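Local coordinates for 6-phosphogluconolactonase (PDB 1PBT), which hydrolyses 6-phosphogluconolactone to 6-phosphogluconate, the second step in the oxidative stage of the pentose phosphate pathway, at residues 38-43 with 72-77; 45-50 with 84-89. All coordinates share one frame; numbering follows the deposited sequence.

Interaction 1: 38-43 with 72-77; sequences FVVEKI and EKLAEQ
No ring or other flat group lies between Val40 and Ile43 on one helix and Lys73 and Leu74 on the other; the contact is aliphatic, so it has no faces or edges to match. The planar amide of Gln77, close by, turns back on its own segment, where NE2 makes a weak hydrogen bond of 3.4 Å to Lys73 O. Val40 and Ile43 stand one helical turn apart and both point toward 72-77. The forked Leu74 suits the pair by offering each a methyl: CD1 lies 3.7 Å from Ile43 CG2, while CD2 lies 4.0 Å from Val40 CG1. Ile43 lies roughly perpendicular to Leu74, whereas Val40 and Leu74 run past each other in opposite directions. The two branches of Val40 let it meet two residues at once: CG1, anti to the backbone N (chi1 168°), serves Leu74, and CG2 rests 3.6 Å from Lys73 CB. Lysine suits this margin, since its first methylenes cover the valine while the bent chain carries its amine away. With Leu74 cut back to an alanine, both branch methyls are lost and a gap would probably open beside Ile43 and Val40. Val70 also touches Val40 and Ile43, extending the apolar seam. Helix-to-helix packing of this kind belongs to the helical layer that covers the sheet of an alpha/beta fold, here joining helix 35-53 to the C-terminal end of helix 67-74.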
ATOM      1  N   PHE A  38      12.502  -5.069 -12.348  1.00 14.59           N
ATOM      2  CA  PHE A  38      11.324  -5.539 -13.081  1.00 13.87           C
ATOM      3  C   PHE A  38      10.062  -4.863 -12.550  1.00 14.33           C
ATOM      4  O   PHE A  38       9.248  -4.332 -13.307  1.00 14.15           O
ATOM      5  CB  PHE A  38      11.159  -7.051 -12.940  1.00 14.78           C
ATOM      6  CG  PHE A  38      10.027  -7.621 -13.764  1.00 15.72           C
ATOM      7  CD1 PHE A  38      10.221  -7.949 -15.102  1.00 17.37           C
ATOM      8  CD2 PHE A  38       8.768  -7.813 -13.208  1.00 17.08           C
ATOM      9  CE1 PHE A  38       9.180  -8.460 -15.870  1.00 18.40           C
ATOM     10  CE2 PHE A  38       7.710  -8.326 -13.968  1.00 18.30           C
ATOM     11  CZ  PHE A  38       7.917  -8.650 -15.301  1.00 18.07           C
ATOM     12  N   VAL A  39       9.899  -4.903 -11.236  1.00 13.72           N
ATOM     13  CA  VAL A  39       8.731  -4.296 -10.606  1.00 11.72           C
ATOM     14  C   VAL A  39       8.643  -2.801 -10.910  1.00 10.65           C
ATOM     15  O   VAL A  39       7.586  -2.280 -11.267  1.00 11.18           O
ATOM     16  CB  VAL A  39       8.791  -4.492  -9.098  1.00  9.85           C
ATOM     17  CG1 VAL A  39       7.595  -3.803  -8.437  1.00 11.80           C
ATOM     18  CG2 VAL A  39       8.846  -5.968  -8.788  1.00 12.14           C
ATOM     19  N   VAL A  40       9.771  -2.114 -10.768  1.00 12.39           N
ATOM     20  CA  VAL A  40       9.828  -0.684 -11.028  1.00 12.62           C
ATOM     21  C   VAL A  40       9.365  -0.389 -12.449  1.00 13.11           C
ATOM     22  O   VAL A  40       8.562   0.514 -12.675  1.00 11.77           O
ATOM     23  CB  VAL A  40      11.262  -0.142 -10.828  1.00 12.94           C
ATOM     24  CG1 VAL A  40      11.381   1.271 -11.388  1.00 15.58           C
ATOM     25  CG2 VAL A  40      11.603  -0.144  -9.350  1.00 13.45           C
ATOM     26  N   GLU A  41       9.867  -1.156 -13.410  1.00 11.21           N
ATOM     27  CA  GLU A  41       9.473  -0.940 -14.795  1.00 11.70           C
ATOM     28  C   GLU A  41       7.968  -1.165 -14.986  1.00 11.11           C
ATOM     29  O   GLU A  41       7.311  -0.436 -15.726  1.00 12.08           O
ATOM     30  CB  GLU A  41      10.290  -1.860 -15.713  1.00 14.02           C
ATOM     31  CG  GLU A  41       9.893  -1.843 -17.182  1.00 16.95           C
ATOM     32  CD  GLU A  41       9.838  -0.449 -17.781  1.00 18.70           C
ATOM     33  OE1 GLU A  41      10.533   0.459 -17.275  1.00 20.12           O
ATOM     34  OE2 GLU A  41       9.109  -0.266 -18.781  1.00 22.23           O
ATOM     35  N   LYS A  42       7.416  -2.170 -14.314  1.00 10.52           N
ATOM     36  CA  LYS A  42       5.990  -2.432 -14.431  1.00 11.28           C
ATOM     37  C   LYS A  42       5.150  -1.291 -13.845  1.00 10.98           C
ATOM     38  O   LYS A  42       4.179  -0.836 -14.456  1.00 11.11           O
ATOM     39  CB  LYS A  42       5.663  -3.763 -13.750  1.00 12.75           C
ATOM     40  CG  LYS A  42       6.034  -4.967 -14.586  1.00 15.02           C
ATOM     41  CD  LYS A  42       5.047  -5.111 -15.752  1.00 17.89           C
ATOM     42  CE  LYS A  42       5.384  -6.295 -16.631  1.00 22.12           C
ATOM     43  NZ  LYS A  42       6.698  -6.092 -17.299  1.00 21.76           N
ATOM     44  N   ILE A  43       5.526  -0.826 -12.656  1.00 11.17           N
ATOM     45  CA  ILE A  43       4.822   0.268 -12.010  1.00 11.66           C
ATOM     46  C   ILE A  43       5.016   1.526 -12.855  1.00 11.75           C
ATOM     47  O   ILE A  43       4.092   2.303 -13.043  1.00 11.69           O
ATOM     48  CB  ILE A  43       5.366   0.506 -10.584  1.00 10.13           C
ATOM     49  CG1 ILE A  43       5.061  -0.721  -9.720  1.00 10.92           C
ATOM     50  CG2 ILE A  43       4.756   1.773  -9.980  1.00 12.20           C
ATOM     51  CD1 ILE A  43       5.677  -0.666  -8.345  1.00 12.12           C
ATOM     52  N   GLU A  72      12.359   3.679  -3.767  1.00  9.85           N
ATOM     53  CA  GLU A  72      13.648   4.348  -3.881  1.00 12.17           C
ATOM     54  C   GLU A  72      13.993   4.602  -5.346  1.00 12.23           C
ATOM     55  O   GLU A  72      14.454   5.692  -5.713  1.00 11.18           O
ATOM     56  CB  GLU A  72      14.709   3.473  -3.213  1.00 16.27           C
ATOM     57  CG  GLU A  72      16.079   4.092  -3.094  1.00 20.40           C
ATOM     58  CD  GLU A  72      16.905   3.414  -2.022  1.00 23.74           C
ATOM     59  OE1 GLU A  72      16.782   2.175  -1.871  1.00 25.24           O
ATOM     60  OE2 GLU A  72      17.675   4.118  -1.334  1.00 25.43           O
ATOM     61  N   LYS A  73      13.748   3.601  -6.183  1.00 12.55           N
ATOM     62  CA  LYS A  73      14.013   3.709  -7.614  1.00 14.48           C
ATOM     63  C   LYS A  73      12.946   4.556  -8.300  1.00 13.24           C
ATOM     64  O   LYS A  73      13.254   5.355  -9.183  1.00 12.99           O
ATOM     65  CB  LYS A  73      14.041   2.318  -8.251  1.00 17.98           C
ATOM     66  CG  LYS A  73      15.147   1.408  -7.741  1.00 23.78           C
ATOM     67  CD  LYS A  73      16.508   1.856  -8.234  1.00 29.17           C
ATOM     68  CE  LYS A  73      17.547   0.765  -8.030  1.00 32.11           C
ATOM     69  NZ  LYS A  73      18.837   1.103  -8.698  1.00 36.37           N
ATOM     70  N   LEU A  74      11.690   4.376  -7.898  1.00 12.23           N
ATOM     71  CA  LEU A  74      10.604   5.153  -8.495  1.00 12.94           C
ATOM     72  C   LEU A  74      10.805   6.658  -8.285  1.00 11.54           C
ATOM     73  O   LEU A  74      10.462   7.465  -9.153  1.00 10.65           O
ATOM     74  CB  LEU A  74       9.251   4.725  -7.913  1.00 12.37           C
ATOM     75  CG  LEU A  74       8.686   3.407  -8.456  1.00 15.59           C
ATOM     76  CD1 LEU A  74       7.413   3.031  -7.695  1.00 17.74           C
ATOM     77  CD2 LEU A  74       8.379   3.559  -9.938  1.00 17.90           C
ATOM     78  N   ALA A  75      11.370   7.025  -7.139  1.00 10.25           N
ATOM     79  CA  ALA A  75      11.613   8.428  -6.833  1.00  9.22           C
ATOM     80  C   ALA A  75      12.601   9.065  -7.810  1.00 11.35           C
ATOM     81  O   ALA A  75      12.622  10.284  -7.981  1.00 11.21           O
ATOM     82  CB  ALA A  75      12.128   8.559  -5.429  1.00  9.31           C
ATOM     83  N   GLU A  76      13.411   8.234  -8.452  1.00 12.02           N
ATOM     84  CA  GLU A  76      14.408   8.730  -9.388  1.00 15.58           C
ATOM     85  C   GLU A  76      13.857   8.985 -10.785  1.00 16.26           C
ATOM     86  O   GLU A  76      14.493   9.676 -11.578  1.00 16.75           O
ATOM     87  CB  GLU A  76      15.579   7.739  -9.458  1.00 17.95           C
ATOM     88  CG  GLU A  76      16.482   7.768  -8.233  1.00 22.73           C
ATOM     89  CD  GLU A  76      17.253   6.475  -8.019  1.00 26.59           C
ATOM     90  OE1 GLU A  76      17.609   5.808  -9.017  1.00 28.98           O
ATOM     91  OE2 GLU A  76      17.518   6.132  -6.844  1.00 28.57           O
ATOM     92  N   GLN A  77      12.674   8.440 -11.067  1.00 15.77           N
ATOM     93  CA  GLN A  77      12.028   8.560 -12.376  1.00 16.34           C
ATOM     94  C   GLN A  77      11.509   9.959 -12.662  1.00 15.27           C
ATOM     95  O   GLN A  77      11.066  10.666 -11.760  1.00 13.83           O
ATOM     96  CB  GLN A  77      10.838   7.603 -12.461  1.00 18.67           C
ATOM     97  CG  GLN A  77      11.168   6.192 -12.077  1.00 22.93           C
ATOM     98  CD  GLN A  77      12.187   5.599 -13.006  1.00 24.84           C
ATOM     99  OE1 GLN A  77      11.871   5.229 -14.137  1.00 27.68           O
ATOM    100  NE2 GLN A  77      13.428   5.523 -12.547  1.00 26.52           N
TER

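Interaction 2: 45-50 with 84-89; sequences TKMEKL and IHFFLS
The helix-on-sheet packing of this alpha/beta fold is carried here by Met47, which reaches from helix 35-53 to Ile84 and Phe86 on strand 84-92. Met47, present as selenomethionine, leaves the helix with CG anti to its carbonyl carbon (chi1 -69°), runs extended through the next bond, and bends at chi3 (75°) to set its terminal methyl among the strand side chains. A long, flexible, unbranched side chain suits this place, for it spans backbones whose nearest CA atoms, those of Met47 and Ile84, are 9.1 Å apart. The methyl CE does all the touching: it lies 3.4 Å from Ile84 CD1, a close approach for two methyl carbons, and 3.7 Å from Ile84 CG2. The two side chains cross at about a right angle, with CE facing both ends of the forked isoleucine. Phe86 is approached more loosely and obliquely, its CZ being 4.4 Å from Met47 CE. Ile84 also braces that ring, its CG2 standing 3.6 Å above one ring face and offset toward the rim. Residues two apart on a strand point to the same side, which is why Ile84 and Phe86 can share one helical partner. Phe86 further touches Leu61 on the adjoining parallel strand 57-61 and Phe111 on helix 102-111, while Phe87, the next residue, faces the other side of the sheet and packs against helix 130-144.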
ATOM      1  N   THR A  45       5.470   1.829 -16.141  1.00 15.30           N
ATOM      2  CA  THR A  45       4.622   1.769 -17.323  1.00 16.12           C
ATOM      3  C   THR A  45       3.168   2.039 -16.976  1.00 15.77           C
ATOM      4  O   THR A  45       2.478   2.766 -17.693  1.00 16.86           O
ATOM      5  CB  THR A  45       4.701   0.397 -18.001  1.00 17.92           C
ATOM      6  OG1 THR A  45       6.026   0.191 -18.497  1.00 19.95           O
ATOM      7  CG2 THR A  45       3.707   0.314 -19.154  1.00 18.86           C
ATOM      8  N   LYS A  46       2.705   1.458 -15.874  1.00 14.70           N
ATOM      9  CA  LYS A  46       1.322   1.636 -15.452  1.00 16.23           C
ATOM     10  C   LYS A  46       0.998   3.085 -15.096  1.00 15.54           C
ATOM     11  O   LYS A  46      -0.038   3.610 -15.500  1.00 15.98           O
ATOM     12  CB  LYS A  46       1.015   0.725 -14.264  1.00 17.61           C
ATOM     13  CG  LYS A  46      -0.430   0.763 -13.838  1.00 20.46           C
ATOM     14  CD  LYS A  46      -1.351   0.416 -14.990  1.00 23.59           C
ATOM     15  CE  LYS A  46      -2.805   0.616 -14.593  1.00 26.19           C
ATOM     16  NZ  LYS A  46      -3.722   0.482 -15.761  1.00 30.15           N
HETATM   17  N   MSE A  47       1.885   3.734 -14.345  1.00 15.76           N
HETATM   18  CA  MSE A  47       1.663   5.123 -13.969  1.00 15.81           C
HETATM   19  C   MSE A  47       1.697   6.004 -15.225  1.00 16.68           C
HETATM   20  O   MSE A  47       0.901   6.932 -15.364  1.00 14.93           O
HETATM   21  CB  MSE A  47       2.722   5.564 -12.945  1.00 19.22           C
HETATM   22  CG  MSE A  47       2.551   4.890 -11.574  1.00 20.79           C
HETATM   23 SE   MSE A  47       3.873   5.362 -10.213  1.00 30.55          SE
HETATM   24  CE  MSE A  47       3.215   7.118  -9.778  1.00 26.98           C
ATOM     25  N   GLU A  48       2.606   5.700 -16.143  1.00 17.57           N
ATOM     26  CA  GLU A  48       2.701   6.472 -17.380  1.00 19.31           C
ATOM     27  C   GLU A  48       1.381   6.366 -18.129  1.00 18.18           C
ATOM     28  O   GLU A  48       0.851   7.361 -18.601  1.00 16.88           O
ATOM     29  CB  GLU A  48       3.847   5.951 -18.246  1.00 24.34           C
ATOM     30  CG  GLU A  48       5.205   6.480 -17.822  1.00 30.80           C
ATOM     31  CD  GLU A  48       5.473   7.878 -18.347  1.00 35.91           C
ATOM     32  OE1 GLU A  48       6.005   7.994 -19.477  1.00 36.85           O
ATOM     33  OE2 GLU A  48       5.142   8.858 -17.640  1.00 36.92           O
ATOM     34  N   LYS A  49       0.845   5.152 -18.216  1.00 17.46           N
ATOM     35  CA  LYS A  49      -0.422   4.925 -18.892  1.00 18.45           C
ATOM     36  C   LYS A  49      -1.535   5.699 -18.189  1.00 17.08           C
ATOM     37  O   LYS A  49      -2.367   6.343 -18.836  1.00 14.97           O
ATOM     38  CB  LYS A  49      -0.769   3.426 -18.897  1.00 22.70           C
ATOM     39  CG  LYS A  49       0.108   2.577 -19.816  1.00 27.95           C
ATOM     40  CD  LYS A  49      -0.158   1.065 -19.673  1.00 31.45           C
ATOM     41  CE  LYS A  49       0.295   0.524 -18.311  1.00 34.09           C
ATOM     42  NZ  LYS A  49       0.275  -0.971 -18.210  1.00 33.68           N
ATOM     43  N   LEU A  50      -1.547   5.631 -16.863  1.00 15.18           N
ATOM     44  CA  LEU A  50      -2.567   6.323 -16.084  1.00 14.72           C
ATOM     45  C   LEU A  50      -2.507   7.831 -16.313  1.00 15.06           C
ATOM     46  O   LEU A  50      -3.536   8.489 -16.464  1.00 14.76           O
ATOM     47  CB  LEU A  50      -2.399   6.022 -14.587  1.00 14.53           C
ATOM     48  CG  LEU A  50      -2.828   4.633 -14.086  1.00 13.76           C
ATOM     49  CD1 LEU A  50      -2.296   4.384 -12.679  1.00 13.27           C
ATOM     50  CD2 LEU A  50      -4.351   4.528 -14.107  1.00 11.34           C
ATOM     51  N   ILE A  84       0.668  13.474  -9.112  1.00  7.73           N
ATOM     52  CA  ILE A  84       0.557  12.192  -8.426  1.00  7.98           C
ATOM     53  C   ILE A  84       0.348  12.406  -6.934  1.00  8.21           C
ATOM     54  O   ILE A  84       1.122  13.116  -6.291  1.00  8.28           O
ATOM     55  CB  ILE A  84       1.837  11.349  -8.637  1.00  9.98           C
ATOM     56  CG1 ILE A  84       2.136  11.238 -10.134  1.00  9.35           C
ATOM     57  CG2 ILE A  84       1.662   9.961  -8.035  1.00  7.70           C
ATOM     58  CD1 ILE A  84       3.412  10.475 -10.448  1.00 10.43           C
ATOM     59  N   HIS A  85      -0.707  11.801  -6.386  1.00  9.04           N
ATOM     60  CA  HIS A  85      -1.006  11.910  -4.955  1.00  9.17           C
ATOM     61  C   HIS A  85      -0.790  10.543  -4.294  1.00  7.69           C
ATOM     62  O   HIS A  85      -1.209   9.509  -4.824  1.00  9.45           O
ATOM     63  CB  HIS A  85      -2.452  12.378  -4.756  1.00 11.43           C
ATOM     64  CG  HIS A  85      -2.736  13.699  -5.399  1.00 13.15           C
ATOM     65  ND1 HIS A  85      -2.716  13.878  -6.766  1.00 15.56           N
ATOM     66  CD2 HIS A  85      -2.952  14.921  -4.862  1.00 14.66           C
ATOM     67  CE1 HIS A  85      -2.904  15.157  -7.043  1.00 14.87           C
ATOM     68  NE2 HIS A  85      -3.051  15.812  -5.904  1.00 14.93           N
ATOM     69  N   PHE A  86      -0.139  10.555  -3.133  1.00  6.71           N
ATOM     70  CA  PHE A  86       0.177   9.331  -2.406  1.00  6.52           C
ATOM     71  C   PHE A  86      -0.524   9.201  -1.060  1.00  6.88           C
ATOM     72  O   PHE A  86      -0.682  10.174  -0.322  1.00  9.17           O
ATOM     73  CB  PHE A  86       1.693   9.245  -2.164  1.00  8.29           C
ATOM     74  CG  PHE A  86       2.505   9.006  -3.410  1.00 11.50           C
ATOM     75  CD1 PHE A  86       2.478   7.774  -4.044  1.00 13.50           C
ATOM     76  CD2 PHE A  86       3.319  10.008  -3.933  1.00 14.75           C
ATOM     77  CE1 PHE A  86       3.250   7.533  -5.183  1.00 14.28           C
ATOM     78  CE2 PHE A  86       4.099   9.781  -5.075  1.00 14.18           C
ATOM     79  CZ  PHE A  86       4.062   8.536  -5.700  1.00 14.06           C
ATOM     80  N   PHE A  87      -0.909   7.978  -0.731  1.00  5.74           N
ATOM     81  CA  PHE A  87      -1.584   7.687   0.527  1.00  6.47           C
ATOM     82  C   PHE A  87      -0.944   6.465   1.166  1.00  6.46           C
ATOM     83  O   PHE A  87      -0.699   5.473   0.484  1.00  9.72           O
ATOM     84  CB  PHE A  87      -3.054   7.362   0.258  1.00  6.64           C
ATOM     85  CG  PHE A  87      -3.776   8.418  -0.513  1.00  7.07           C
ATOM     86  CD1 PHE A  87      -4.556   9.357   0.150  1.00  9.56           C
ATOM     87  CD2 PHE A  87      -3.664   8.489  -1.900  1.00  8.99           C
ATOM     88  CE1 PHE A  87      -5.222  10.361  -0.553  1.00  6.99           C
ATOM     89  CE2 PHE A  87      -4.325   9.489  -2.621  1.00  6.65           C
ATOM     90  CZ  PHE A  87      -5.107  10.427  -1.940  1.00 10.59           C
ATOM     91  N   LEU A  88      -0.654   6.512   2.463  1.00  6.69           N
ATOM     92  CA  LEU A  88      -0.110   5.325   3.112  1.00  5.91           C
ATOM     93  C   LEU A  88      -1.250   4.331   3.324  1.00  6.31           C
ATOM     94  O   LEU A  88      -2.368   4.729   3.619  1.00  7.11           O
ATOM     95  CB  LEU A  88       0.480   5.659   4.474  1.00  6.82           C
ATOM     96  CG  LEU A  88       1.967   5.966   4.498  1.00  9.75           C
ATOM     97  CD1 LEU A  88       2.257   7.159   3.610  1.00 11.78           C
ATOM     98  CD2 LEU A  88       2.399   6.219   5.949  1.00  8.29           C
ATOM     99  N   SER A  89      -0.968   3.044   3.176  1.00  6.03           N
ATOM    100  CA  SER A  89      -2.010   2.030   3.387  1.00  6.62           C
ATOM    101  C   SER A  89      -2.299   1.845   4.871  1.00  6.13           C
ATOM    102  O   SER A  89      -3.379   1.411   5.260  1.00  5.55           O
ATOM    103  CB  SER A  89      -1.564   0.686   2.815  1.00  6.67           C
ATOM    104  OG  SER A  89      -0.361   0.280   3.441  1.00  8.17           O
TER

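From the N terminus, helix 35-53 supplies the first partner of both contacts, giving 38-43 to interaction 1 and 45-50, farther along, to interaction 2. The chain then forms strand 57-61 and helix 67-74, whose end returns to the helix and closes the first loop at 72-77. Strand 84-92 follows and closes the second at 84-89. Because the segments alternate in sequence, the two loops cross rather than nest. The centres of the two contacts lie about 11 Å apart. Together they fasten one long helix to successive elements of a beta-alpha-beta unit, interaction 1 to its connecting helix and interaction 2 to its second strand, which pairs in parallel with 57-61.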